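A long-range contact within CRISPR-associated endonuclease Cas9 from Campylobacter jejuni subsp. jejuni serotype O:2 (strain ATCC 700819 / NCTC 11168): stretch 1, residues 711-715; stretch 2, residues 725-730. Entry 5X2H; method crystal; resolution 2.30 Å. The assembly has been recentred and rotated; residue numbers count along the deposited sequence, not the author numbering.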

ATOM      1  N   PRO A 711      -7.182 -29.713  -4.955  1.00 32.30           N
ATOM      2  CA  PRO A 711      -8.387 -30.503  -4.667  1.00 34.15           C
ATOM      3  C   PRO A 711      -8.822 -31.295  -5.891  1.00 39.08           C
ATOM      4  O   PRO A 711      -8.578 -30.898  -7.032  1.00 41.04           O
ATOM      5  CB  PRO A 711      -9.429 -29.444  -4.279  1.00 30.37           C
ATOM      6  CG  PRO A 711      -8.630 -28.209  -3.943  1.00 29.88           C
ATOM      7  CD  PRO A 711      -7.410 -28.267  -4.808  1.00 28.77           C
ATOM      8  N   ASN A 712      -9.468 -32.439  -5.641  1.00 40.63           N
ATOM      9  CA  ASN A 712      -9.852 -33.327  -6.731  1.00 43.31           C
ATOM     10  C   ASN A 712     -11.274 -33.865  -6.578  1.00 42.52           C
ATOM     11  O   ASN A 712     -11.605 -34.900  -7.171  1.00 44.46           O
ATOM     12  CB  ASN A 712      -8.865 -34.496  -6.841  1.00 46.94           C
ATOM     13  CG  ASN A 712      -8.865 -35.132  -8.218  1.00 53.16           C
ATOM     14  OD1 ASN A 712      -9.037 -34.449  -9.228  1.00 54.68           O
ATOM     15  ND2 ASN A 712      -8.686 -36.449  -8.265  1.00 56.29           N
ATOM     16  N   LYS A 713     -12.125 -33.199  -5.806  1.00 42.27           N
ATOM     17  CA  LYS A 713     -13.497 -33.638  -5.597  1.00 39.67           C
ATOM     18  C   LYS A 713     -14.450 -32.552  -6.068  1.00 36.91           C
ATOM     19  O   LYS A 713     -14.322 -31.391  -5.664  1.00 35.87           O
ATOM     20  CB  LYS A 713     -13.751 -33.981  -4.129  1.00 43.42           C
ATOM     21  CG  LYS A 713     -13.045 -35.246  -3.670  1.00 50.28           C
ATOM     22  CD  LYS A 713     -13.479 -35.648  -2.273  1.00 54.57           C
ATOM     23  CE  LYS A 713     -12.884 -36.990  -1.871  1.00 60.09           C
ATOM     24  NZ  LYS A 713     -13.375 -37.433  -0.534  1.00 63.49           N
ATOM     25  N   ALA A 714     -15.395 -32.932  -6.923  1.00 35.43           N
ATOM     26  CA  ALA A 714     -16.378 -31.996  -7.446  1.00 33.59           C
ATOM     27  C   ALA A 714     -17.563 -31.876  -6.499  1.00 34.29           C
ATOM     28  O   ALA A 714     -17.954 -32.839  -5.832  1.00 35.38           O
ATOM     29  CB  ALA A 714     -16.859 -32.433  -8.830  1.00 28.93           C
ATOM     30  N   VAL A 715     -18.146 -30.677  -6.459  1.00 34.26           N
ATOM     31  CA  VAL A 715     -19.243 -30.401  -5.541  1.00 36.18           C
ATOM     32  C   VAL A 715     -20.483 -31.181  -5.956  1.00 41.69           C
ATOM     33  O   VAL A 715     -20.824 -31.267  -7.144  1.00 41.42           O
ATOM     34  CB  VAL A 715     -19.534 -28.892  -5.491  1.00 33.64           C
ATOM     35  CG1 VAL A 715     -20.692 -28.603  -4.538  1.00 31.63           C
ATOM     36  CG2 VAL A 715     -18.286 -28.125  -5.071  1.00 31.45           C
ATOM     37  N   ASP A 725     -21.595 -36.385   0.172  1.00 42.77           N
ATOM     38  CA  ASP A 725     -20.252 -36.678  -0.318  1.00 40.64           C
ATOM     39  C   ASP A 725     -19.981 -35.935  -1.618  1.00 40.07           C
ATOM     40  O   ASP A 725     -20.833 -35.882  -2.511  1.00 41.32           O
ATOM     41  CB  ASP A 725     -20.079 -38.182  -0.557  1.00 45.31           C
ATOM     42  CG  ASP A 725     -19.977 -38.980   0.726  1.00 53.35           C
ATOM     43  OD1 ASP A 725     -19.967 -38.374   1.813  1.00 55.09           O
ATOM     44  OD2 ASP A 725     -19.906 -40.226   0.643  1.00 57.03           O
ATOM     45  N   TRP A 726     -18.790 -35.357  -1.729  1.00 40.87           N
ATOM     46  CA  TRP A 726     -18.378 -34.806  -3.009  1.00 41.35           C
ATOM     47  C   TRP A 726     -17.860 -35.925  -3.909  1.00 42.40           C
ATOM     48  O   TRP A 726     -17.598 -37.044  -3.462  1.00 42.99           O
ATOM     49  CB  TRP A 726     -17.326 -33.713  -2.821  1.00 36.24           C
ATOM     50  CG  TRP A 726     -17.910 -32.427  -2.309  1.00 34.56           C
ATOM     51  CD1 TRP A 726     -19.161 -32.246  -1.785  1.00 33.89           C
ATOM     52  CD2 TRP A 726     -17.275 -31.144  -2.278  1.00 34.62           C
ATOM     53  NE1 TRP A 726     -19.338 -30.931  -1.424  1.00 32.02           N
ATOM     54  CE2 TRP A 726     -18.195 -30.235  -1.717  1.00 36.30           C
ATOM     55  CE3 TRP A 726     -16.015 -30.676  -2.666  1.00 34.81           C
ATOM     56  CZ2 TRP A 726     -17.896 -28.886  -1.538  1.00 36.07           C
ATOM     57  CZ3 TRP A 726     -15.721 -29.338  -2.486  1.00 32.97           C
ATOM     58  CH2 TRP A 726     -16.657 -28.458  -1.927  1.00 33.86           C
ATOM     59  N   ILE A 727     -17.726 -35.615  -5.194  1.00 40.81           N
ATOM     60  CA  ILE A 727     -17.502 -36.625  -6.222  1.00 39.10           C
ATOM     61  C   ILE A 727     -16.029 -36.629  -6.612  1.00 39.50           C
ATOM     62  O   ILE A 727     -15.503 -35.625  -7.104  1.00 38.45           O
ATOM     63  CB  ILE A 727     -18.397 -36.379  -7.445  1.00 38.53           C
ATOM     64  CG1 ILE A 727     -19.866 -36.350  -7.011  1.00 38.79           C
ATOM     65  CG2 ILE A 727     -18.162 -37.454  -8.495  1.00 38.49           C
ATOM     66  CD1 ILE A 727     -20.788 -35.725  -8.028  1.00 41.29           C
ATOM     67  N   LEU A 728     -15.372 -37.769  -6.407  1.00 39.18           N
ATOM     68  CA  LEU A 728     -13.974 -37.916  -6.787  1.00 40.41           C
ATOM     69  C   LEU A 728     -13.830 -37.885  -8.302  1.00 45.12           C
ATOM     70  O   LEU A 728     -14.517 -38.623  -9.017  1.00 46.59           O
ATOM     71  CB  LEU A 728     -13.412 -39.223  -6.233  1.00 40.42           C
ATOM     72  CG  LEU A 728     -11.919 -39.444  -6.489  1.00 42.68           C
ATOM     73  CD1 LEU A 728     -11.108 -38.320  -5.868  1.00 36.09           C
ATOM     74  CD2 LEU A 728     -11.473 -40.793  -5.951  1.00 44.90           C
ATOM     75  N   MET A 729     -12.926 -37.034  -8.793  1.00 42.48           N
ATOM     76  CA  MET A 729     -12.682 -36.908 -10.230  1.00 40.75           C
ATOM     77  C   MET A 729     -11.647 -37.951 -10.640  1.00 43.69           C
ATOM     78  O   MET A 729     -10.449 -37.682 -10.749  1.00 46.07           O
ATOM     79  CB  MET A 729     -12.238 -35.494 -10.579  1.00 39.47           C
ATOM     80  CG  MET A 729     -13.281 -34.414 -10.299  1.00 41.95           C
ATOM     81  SD  MET A 729     -14.704 -34.448 -11.416  1.00 44.23           S
ATOM     82  CE  MET A 729     -15.857 -35.510 -10.544  1.00 40.56           C
ATOM     83  N   ASP A 730     -12.130 -39.166 -10.877  1.00 43.74           N
ATOM     84  CA  ASP A 730     -11.279 -40.287 -11.237  1.00 44.85           C
ATOM     85  C   ASP A 730     -11.255 -40.451 -12.760  1.00 43.27           C
ATOM     86  O   ASP A 730     -11.552 -39.510 -13.504  1.00 41.37           O
ATOM     87  CB  ASP A 730     -11.761 -41.545 -10.500  1.00 49.88           C
ATOM     88  CG  ASP A 730     -13.234 -41.840 -10.737  1.00 56.52           C
ATOM     89  OD1 ASP A 730     -13.811 -41.313 -11.713  1.00 57.27           O
ATOM     90  OD2 ASP A 730     -13.820 -42.600  -9.935  1.00 58.26           O
TER

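Two short strands, Lys713-Ala714 and Ile727-Leu728, lie antiparallel, in a register marked by backbone hydrogen bonds. Ala714 and Ile727 form the hydrogen-bonded pair: Ala714 N donates to Ile727 O at 2.7 Å, and Ile727 N returns a nearly straight bond to Ala714 O at 2.9 Å. One step along, Lys713 and Leu728 make the non-hydrogen-bonded pair, where the strands draw closer (Lys713 CA to Leu728 CA, 4.5 Å) and Lys713 CA approaches Ile727 O at 3.2 Å in a CA-H...O contact. Beyond it, Met729 N bonds to Asn712 O at 3.0 Å, extending the ladder past the strands themselves.

Asn712 adds a longer, less straight side-chain bond at this end. Its CB points sideways, yet with chi1 t and chi2 at 35° the amide comes back to the partner, and Asn712 ND2 donates to Met729 O at 3.3 Å. Asn712 OD1 is satisfied elsewhere in the structure, so both ends of the amide are used.

Ala714 and Ile727 share one face of the sheet. The methyl of Ala714 meets the end of Met729: with chi1 and chi2 both m, the chain folds so that Met729 CE rests 3.7 Å from Ala714 CB. Chi3, at 91°, lies between wells.

Lys713 and Leu728 occupy the other face. Lys713, m at chi1 and t thereafter, runs out extended and carries its amine away from the partner, while its aliphatic start remains near Leu728, with Lys713 CG 4.2 Å from Leu728 CD1.

At the opposite end from Asn712, Trp726 points toward stretch 1. Its m rotamer, with chi2 at 13°, places the six-membered ring against Val715, whose t rotamer sets Val715 CG2 over the ring face, 3.6 Å from the centroid of the Trp726 six-membered ring: a CH-pi contact, chiefly dispersion between the methyl and the aromatic face.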